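Side-chain contacts in Pex protein (Anabaena sp. PCC 7120, PDB 2DQL), which is associated with the cyanobacterial circadian clock and, as a PadR-like winged-helix protein, probably binds DNA as a transcriptional regulator: residues Q43-E46 with T47-T51; E80-G83 with R84-M88; L102-L105 with W106-Y109. All blocks are in the same frame, centred on the assembly; numbering follows the deposited sequence.

Interaction 1 of 3, residues Q43-E46 with T47-T51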
loop_
_atom_site.group_PDB
_atom_site.type_symbol
_atom_site.label_atom_id
_atom_site.label_comp_id
_atom_site.label_asym_id
_atom_site.label_seq_id
_atom_site.Cartn_x
_atom_site.Cartn_y
_atom_site.Cartn_z
ATOM N N GLN A 43 13.754 7.687 -10.274
ATOM C CA GLN A 43 14.011 6.950 -11.504
ATOM C C GLN A 43 14.867 5.704 -11.292
ATOM O O GLN A 43 14.581 4.645 -11.853
ATOM C CB GLN A 43 14.677 7.863 -12.538
ATOM C CG GLN A 43 14.769 7.241 -13.920
ATOM C CD GLN A 43 13.412 6.794 -14.442
ATOM O OE1 GLN A 43 12.473 7.591 -14.531
ATOM N NE2 GLN A 43 13.301 5.515 -14.787
ATOM N N GLN A 44 15.910 5.829 -10.478
ATOM C CA GLN A 44 16.807 4.714 -10.210
ATOM C C GLN A 44 16.086 3.525 -9.582
ATOM O O GLN A 44 16.433 2.374 -9.842
ATOM C CB GLN A 44 17.949 5.165 -9.292
ATOM C CG GLN A 44 19.068 4.145 -9.156
ATOM C CD GLN A 44 20.246 4.668 -8.352
ATOM O OE1 GLN A 44 20.713 5.784 -8.573
ATOM N NE2 GLN A 44 20.739 3.855 -7.427
ATOM N N LEU A 45 15.088 3.803 -8.751
ATOM C CA LEU A 45 14.341 2.733 -8.101
ATOM C C LEU A 45 13.608 1.894 -9.140
ATOM O O LEU A 45 13.690 0.664 -9.123
ATOM C CB LEU A 45 13.329 3.311 -7.106
ATOM C CG LEU A 45 12.425 2.282 -6.417
ATOM C CD1 LEU A 45 13.268 1.311 -5.599
ATOM C CD2 LEU A 45 11.423 2.998 -5.531
ATOM N N GLU A 46 12.904 2.568 -10.044
ATOM C CA GLU A 46 12.145 1.892 -11.094
ATOM C C GLU A 46 13.057 1.104 -12.029
ATOM O O GLU A 46 12.709 0.008 -12.468
ATOM C CB GLU A 46 11.334 2.908 -11.907
ATOM C CG GLU A 46 10.343 2.271 -12.879
ATOM C CD GLU A 46 9.572 3.295 -13.697
ATOM O OE1 GLU A 46 9.097 4.291 -13.113
ATOM O OE2 GLU A 46 9.430 3.096 -14.923
ATOM N N THR A 47 14.224 1.662 -12.331
ATOM C CA THR A 47 15.169 0.999 -13.222
ATOM C C THR A 47 15.773 -0.253 -12.594
ATOM O O THR A 47 15.910 -1.280 -13.258
ATOM C CB THR A 47 16.308 1.958 -13.636
ATOM O OG1 THR A 47 15.752 3.093 -14.312
ATOM C CG2 THR A 47 17.288 1.252 -14.570
ATOM N N GLU A 48 16.129 -0.174 -11.316
ATOM C CA GLU A 48 16.721 -1.316 -10.624
ATOM C C GLU A 48 15.692 -2.343 -10.172
ATOM O O GLU A 48 15.978 -3.539 -10.130
ATOM C CB GLU A 48 17.520 -0.851 -9.404
ATOM C CG GLU A 48 18.859 -0.215 -9.729
ATOM C CD GLU A 48 19.618 0.203 -8.482
ATOM O OE1 GLU A 48 19.762 -0.629 -7.558
ATOM O OE2 GLU A 48 20.074 1.363 -8.427
ATOM N N HIS A 49 14.499 -1.876 -9.825
ATOM C CA HIS A 49 13.438 -2.762 -9.360
ATOM C C HIS A 49 12.114 -2.373 -10.007
ATOM O O HIS A 49 11.296 -1.679 -9.403
ATOM C CB HIS A 49 13.332 -2.675 -7.837
ATOM C CG HIS A 49 14.612 -2.995 -7.130
ATOM N ND1 HIS A 49 15.135 -4.270 -7.080
ATOM C CD2 HIS A 49 15.500 -2.199 -6.489
ATOM C CE1 HIS A 49 16.291 -4.244 -6.440
ATOM N NE2 HIS A 49 16.535 -2.999 -6.071
ATOM N N PRO A 50 11.892 -2.824 -11.252
ATOM C CA PRO A 50 10.690 -2.560 -12.052
ATOM C C PRO A 50 9.347 -2.767 -11.348
ATOM O O PRO A 50 8.334 -2.214 -11.776
ATOM C CB PRO A 50 10.861 -3.500 -13.243
ATOM C CG PRO A 50 12.336 -3.538 -13.419
ATOM C CD PRO A 50 12.824 -3.689 -11.997
ATOM N N THR A 51 9.330 -3.555 -10.278
ATOM C CA THR A 51 8.081 -3.810 -9.561
ATOM C C THR A 51 7.871 -2.875 -8.372
ATOM O O THR A 51 6.981 -3.094 -7.547
ATOM C CB THR A 51 8.003 -5.272 -9.057
ATOM O OG1 THR A 51 9.061 -5.520 -8.123
ATOM C CG2 THR A 51 8.117 -6.244 -10.226
#
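The C-terminal end of helix 38-48, probably the first helix of the helix-turn-helix unit of this PadR-like fold, is where Gln43 to Glu46 meet Thr47 to Pro50 one turn further on. Two donors of Thr47 share Gln43 O. The amide N reaches it at 3.0 Å, and the hydroxyl OG1 adds a bond of 3.1 Å to Gln43 O, arriving from above the carbonyl plane. Thr47 can do this because OG1 lies beside its own backbone N (chi1 -60°), so the hydroxyl folds back along the helix. Next along the surface, Gln44 and Glu48 run side by side, pointing the same way. Gln44 NE2 gives a hydrogen bond of 2.8 Å to Glu48 OE2, with the amide and carboxylate planes 20° apart. The bond is bent, 134° at the hydrogen, although OE2 is met nearly along its C-O axis, and the carboxylate oxygen sits somewhat off the amide plane. The last regular helical bond here is made by His49 N to Leu45 O, at 2.8 Å, although His49 itself has already left helical backbone angles. Leu45 CD1 also comes to the edge of the imidazole, 4.3 Å from His49 CD2. At Pro50 the pattern must stop, since the proline N carries no hydrogen for Glu46 O; instead Pro50 CA approaches Glu46 O at 3.3 Å in a CA-H...O contact. Beyond the turn, Thr51, just before strand 52-53, is joined by backbone hydrogen bonds to Thr16 of the parallel strand 16-17. The buried Leu45 packs on Tyr26 of helix 20-31 and on Trp106 of helix 96-112; Gln44 touches Tyr26 and Val30, and His49 rests on Ile110.

Interaction 2 of 3, residues E80-G83 with R84-M88; sequences EGRG and RPRRM. With PO4 (phosphate ion), chain C.
An arginine side chain folds back on its own loop here: Arg82, between strands 72-77 and 86-91, grips the backbone of Arg84 and shares a phosphate ion with Arg86. NE and NH2 of Arg82 approach side-on and both bond to Arg84 O, at 2.9 Å from NE and 3.0 Å from NH2. That oxygen lies in the guanidinium plane, and a bend in the side chain at chi3 (85°) turns the flat group onto it. NH2 also makes a weak bond to Pro85 O. The edge formed by NH1 and NH2 meets the phosphate, where O2, near the guanidinium plane, accepts from Arg82 NH1 at 2.9 Å and from Arg82 NH2 at 2.8 Å. Arg86 NE reaches the same phosphate O2 at 2.9 Å along an almost straight N-H (173°), with the two guanidinium planes 88° apart. With an alanine at Arg82 the donors to Arg84 O and two of those to phosphate O2 are gone, which would probably leave the loop freer to move and the ion held less firmly. Thr39 of helix 38-48 bonds to the same ion, and Arg86 has a cation-pi contact with Tyr37. The phosphate probably came from the crystallisation liquor, but a two-stranded hairpin following the helix-turn-helix is the wing of winged-helix domains, and the arginines gathered round the ion are consistent with contact to a DNA backbone phosphate.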
loop_
_atom_site.group_PDB
_atom_site.type_symbol
_atom_site.label_atom_id
_atom_site.label_comp_id
_atom_site.label_asym_id
_atom_site.label_seq_id
_atom_site.Cartn_x
_atom_site.Cartn_y
_atom_site.Cartn_z
ATOM N N GLU A 80 26.556 22.012 -15.870
ATOM C CA GLU A 80 27.041 22.655 -17.081
ATOM C C GLU A 80 26.010 22.504 -18.193
ATOM O O GLU A 80 25.522 21.405 -18.457
ATOM C CB GLU A 80 28.368 22.032 -17.518
ATOM C CG GLU A 80 29.056 22.795 -18.636
ATOM C CD GLU A 80 30.389 22.190 -19.021
ATOM O OE1 GLU A 80 31.099 22.799 -19.848
ATOM O OE2 GLU A 80 30.724 21.103 -18.500
ATOM N N GLY A 81 25.668 23.614 -18.836
ATOM C CA GLY A 81 24.700 23.562 -19.916
ATOM C C GLY A 81 23.259 23.763 -19.494
ATOM O O GLY A 81 22.387 23.922 -20.346
ATOM N N ARG A 82 22.994 23.755 -18.189
ATOM C CA ARG A 82 21.630 23.948 -17.707
ATOM C C ARG A 82 21.553 25.115 -16.732
ATOM O O ARG A 82 22.380 25.240 -15.825
ATOM C CB ARG A 82 21.108 22.682 -17.019
ATOM C CG ARG A 82 19.585 22.643 -16.926
ATOM C CD ARG A 82 19.074 21.424 -16.176
ATOM N NE ARG A 82 19.053 21.628 -14.728
ATOM C CZ ARG A 82 18.549 20.753 -13.864
ATOM N NH1 ARG A 82 18.029 19.612 -14.303
ATOM N NH2 ARG A 82 18.549 21.022 -12.565
ATOM N N GLY A 83 20.545 25.960 -16.920
ATOM C CA GLY A 83 20.374 27.116 -16.062
ATOM C C GLY A 83 19.928 26.801 -14.644
ATOM O O GLY A 83 20.461 27.366 -13.693
ATOM N N ARG A 84 18.957 25.905 -14.496
ATOM C CA ARG A 84 18.447 25.554 -13.169
ATOM C C ARG A 84 19.423 24.703 -12.374
ATOM O O ARG A 84 19.891 23.671 -12.855
ATOM C CB ARG A 84 17.119 24.796 -13.285
ATOM C CG ARG A 84 16.453 24.459 -11.940
ATOM C CD ARG A 84 15.300 23.481 -12.147
ATOM N NE ARG A 84 14.472 23.222 -10.963
ATOM C CZ ARG A 84 14.889 22.645 -9.834
ATOM N NH1 ARG A 84 16.148 22.255 -9.691
ATOM N NH2 ARG A 84 14.024 22.426 -8.848
ATOM N N PRO A 85 19.753 25.131 -11.143
ATOM C CA PRO A 85 20.680 24.347 -10.328
ATOM C C PRO A 85 19.970 23.079 -9.868
ATOM O O PRO A 85 18.746 22.965 -9.978
ATOM C CB PRO A 85 21.014 25.291 -9.176
ATOM C CG PRO A 85 19.757 26.074 -9.018
ATOM C CD PRO A 85 19.364 26.372 -10.451
ATOM N N ARG A 86 20.740 22.132 -9.352
ATOM C CA ARG A 86 20.199 20.862 -8.890
ATOM C C ARG A 86 20.461 20.678 -7.397
ATOM O O ARG A 86 21.566 20.914 -6.922
ATOM C CB ARG A 86 20.847 19.733 -9.700
ATOM C CG ARG A 86 20.528 18.326 -9.246
ATOM C CD ARG A 86 21.127 17.317 -10.221
ATOM N NE ARG A 86 20.323 17.197 -11.434
ATOM C CZ ARG A 86 20.708 16.545 -12.527
ATOM N NH1 ARG A 86 21.897 15.955 -12.568
ATOM N NH2 ARG A 86 19.897 16.469 -13.574
ATOM N N ARG A 87 19.439 20.267 -6.652
ATOM C CA ARG A 87 19.596 20.053 -5.217
ATOM C C ARG A 87 20.127 18.637 -4.978
ATOM O O ARG A 87 19.440 17.654 -5.258
ATOM C CB ARG A 87 18.254 20.235 -4.508
ATOM C CG ARG A 87 18.337 20.258 -2.987
ATOM C CD ARG A 87 19.071 21.494 -2.491
ATOM N NE ARG A 87 19.069 21.604 -1.033
ATOM C CZ ARG A 87 19.821 22.468 -0.356
ATOM N NH1 ARG A 87 20.633 23.290 -1.003
ATOM N NH2 ARG A 87 19.769 22.510 0.968
ATOM N N MET A 88 21.349 18.551 -4.460
ATOM C CA MET A 88 22.000 17.271 -4.196
ATOM C C MET A 88 21.995 16.902 -2.719
ATOM O O MET A 88 21.993 17.770 -1.850
ATOM C CB MET A 88 23.449 17.322 -4.676
ATOM C CG MET A 88 23.626 17.713 -6.137
ATOM S SD MET A 88 22.993 16.488 -7.293
ATOM C CE MET A 88 23.941 15.060 -6.827
HETATM P P PO4 C . 16.423 18.073 -11.106
HETATM O O1 PO4 C . 16.027 16.729 -11.596
HETATM O O2 PO4 C . 17.733 18.439 -11.700
HETATM O O3 PO4 C . 15.416 19.084 -11.503
HETATM O O4 PO4 C . 16.541 18.060 -9.619
HETATM O O HOH W 1 22.484 24.067 -13.378
#

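Interaction 3 of 3, residues L102-L105 with W106-Y109; sequences LARL and WQNY
Trp106 begins this turn of helix 96-112 with a long backbone bond, its N lying 3.3 Å from Leu102 O. Its CB comes within 3.3 Å of Ala103 O, but CG stands anti to the backbone N (chi1 160°) and carries the indole off the helix, where it meets the rings of Tyr26 and Tyr29 at oblique angles. Gln107 follows, its N bonding to Ala103 O at 3.0 Å. Here CG takes the place beside the residue's own N, which brings Gln107 CG to 3.3 Å from Ala103 O and lays the chain back along the preceding turn. Asn108 bonds by its N to Arg104 O at 3.0 Å; its amide also folds back, with ND2 2.8 Å from Arg104 O. The guanidinium of Arg104 leads away from Asn108, its NH2 in a salt bridge with Asp101. Tyr109 closes the series with its N 2.9 Å from Leu105 O. Its CB lies close to that oxygen too, while the ring leads away from Leu102 to Leu105 and the side chain touches Val22 of helix 20-31. The contact is therefore held by main-chain i to i+4 bonds, which leaves the large side chains to outside partners: Trp106 packs on helix 20-31, Leu102 touches both Leu28 of that helix and Tyr7 of the second subunit, and Leu105 packs on Phe10 of the second subunit, implying an apolar helix surface that serves both the domain interior and the dimer.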
loop_
_atom_site.group_PDB
_atom_site.type_symbol
_atom_site.label_atom_id
_atom_site.label_comp_id
_atom_site.label_asym_id
_atom_site.label_seq_id
_atom_site.Cartn_x
_atom_site.Cartn_y
_atom_site.Cartn_z
ATOM N N LEU A 102 20.575 0.774 8.221
ATOM C CA LEU A 102 19.268 0.975 7.609
ATOM C C LEU A 102 19.271 0.494 6.164
ATOM O O LEU A 102 18.270 -0.030 5.671
ATOM C CB LEU A 102 18.877 2.456 7.681
ATOM C CG LEU A 102 18.668 2.975 9.107
ATOM C CD1 LEU A 102 18.342 4.449 9.076
ATOM C CD2 LEU A 102 17.536 2.197 9.771
ATOM N N ALA A 103 20.399 0.665 5.485
ATOM C CA ALA A 103 20.511 0.228 4.101
ATOM C C ALA A 103 20.353 -1.290 4.030
ATOM O O ALA A 103 19.767 -1.820 3.085
ATOM C CB ALA A 103 21.861 0.647 3.525
ATOM N N ARG A 104 20.879 -1.985 5.034
ATOM C CA ARG A 104 20.779 -3.438 5.074
ATOM C C ARG A 104 19.316 -3.860 5.179
ATOM O O ARG A 104 18.921 -4.882 4.624
ATOM C CB ARG A 104 21.580 -4.005 6.251
ATOM C CG ARG A 104 23.074 -4.161 5.965
ATOM C CD ARG A 104 23.785 -4.917 7.090
ATOM N NE ARG A 104 24.230 -4.043 8.173
ATOM C CZ ARG A 104 25.301 -3.257 8.105
ATOM N NH1 ARG A 104 26.043 -3.232 7.004
ATOM N NH2 ARG A 104 25.634 -2.495 9.138
ATOM N N LEU A 105 18.513 -3.070 5.885
ATOM C CA LEU A 105 17.091 -3.382 6.015
ATOM C C LEU A 105 16.437 -3.329 4.636
ATOM O O LEU A 105 15.578 -4.150 4.313
ATOM C CB LEU A 105 16.406 -2.397 6.968
ATOM C CG LEU A 105 16.884 -2.431 8.424
ATOM C CD1 LEU A 105 16.086 -1.432 9.261
ATOM C CD2 LEU A 105 16.725 -3.849 8.981
ATOM N N TRP A 106 16.851 -2.363 3.822
ATOM C CA TRP A 106 16.315 -2.227 2.475
ATOM C C TRP A 106 16.719 -3.429 1.629
ATOM O O TRP A 106 15.880 -4.055 0.984
ATOM C CB TRP A 106 16.828 -0.940 1.817
ATOM C CG TRP A 106 16.727 -0.955 0.316
ATOM C CD1 TRP A 106 17.760 -1.044 -0.575
ATOM C CD2 TRP A 106 15.525 -0.933 -0.464
ATOM N NE1 TRP A 106 17.277 -1.079 -1.862
ATOM C CE2 TRP A 106 15.908 -1.013 -1.823
ATOM C CE3 TRP A 106 14.162 -0.854 -0.146
ATOM C CZ2 TRP A 106 14.975 -1.018 -2.865
ATOM C CZ3 TRP A 106 13.234 -0.857 -1.183
ATOM C CH2 TRP A 106 13.646 -0.939 -2.526
ATOM N N GLN A 107 18.007 -3.755 1.639
ATOM C CA GLN A 107 18.497 -4.879 0.851
ATOM C C GLN A 107 17.781 -6.186 1.200
ATOM O O GLN A 107 17.417 -6.954 0.313
ATOM C CB GLN A 107 20.007 -5.030 1.037
ATOM C CG GLN A 107 20.781 -3.782 0.633
ATOM C CD GLN A 107 22.280 -3.971 0.703
ATOM O OE1 GLN A 107 22.856 -4.751 -0.060
ATOM N NE2 GLN A 107 22.923 -3.261 1.624
ATOM N N ASN A 108 17.572 -6.434 2.488
ATOM C CA ASN A 108 16.882 -7.652 2.911
ATOM C C ASN A 108 15.415 -7.593 2.489
ATOM O O ASN A 108 14.844 -8.586 2.038
ATOM C CB ASN A 108 16.970 -7.820 4.431
ATOM C CG ASN A 108 18.361 -8.208 4.897
ATOM O OD1 ASN A 108 18.904 -9.228 4.478
ATOM N ND2 ASN A 108 18.944 -7.396 5.772
ATOM N N TYR A 109 14.815 -6.417 2.642
ATOM C CA TYR A 109 13.419 -6.193 2.289
ATOM C C TYR A 109 13.160 -6.481 0.814
ATOM O O TYR A 109 12.186 -7.151 0.457
ATOM C CB TYR A 109 13.048 -4.740 2.590
ATOM C CG TYR A 109 11.661 -4.334 2.149
ATOM C CD1 TYR A 109 10.549 -4.586 2.951
ATOM C CD2 TYR A 109 11.464 -3.673 0.937
ATOM C CE1 TYR A 109 9.272 -4.181 2.560
ATOM C CE2 TYR A 109 10.192 -3.267 0.536
ATOM C CZ TYR A 109 9.105 -3.521 1.353
ATOM O OH TYR A 109 7.856 -3.084 0.975
#

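Interactions 1 and 3 touch although their helices are distant in sequence: Leu45 CD1 lies 3.8 Å from Trp106 CH2, and His49 CD2 is 3.8 Å from Trp106 CZ2. The indole thus joins the end of helix 38-48 to helix 96-112, with the two contact centres 16 Å apart. Interaction 2 stands apart at the wing tip, its nearest atoms about 10 Å from interaction 1 and about 17 Å from interaction 3, on the opposite side of the chain's centre from the latter. Thr39, at the start of helix 38-48, nevertheless ties the ion site to the helix whose other end forms interaction 1.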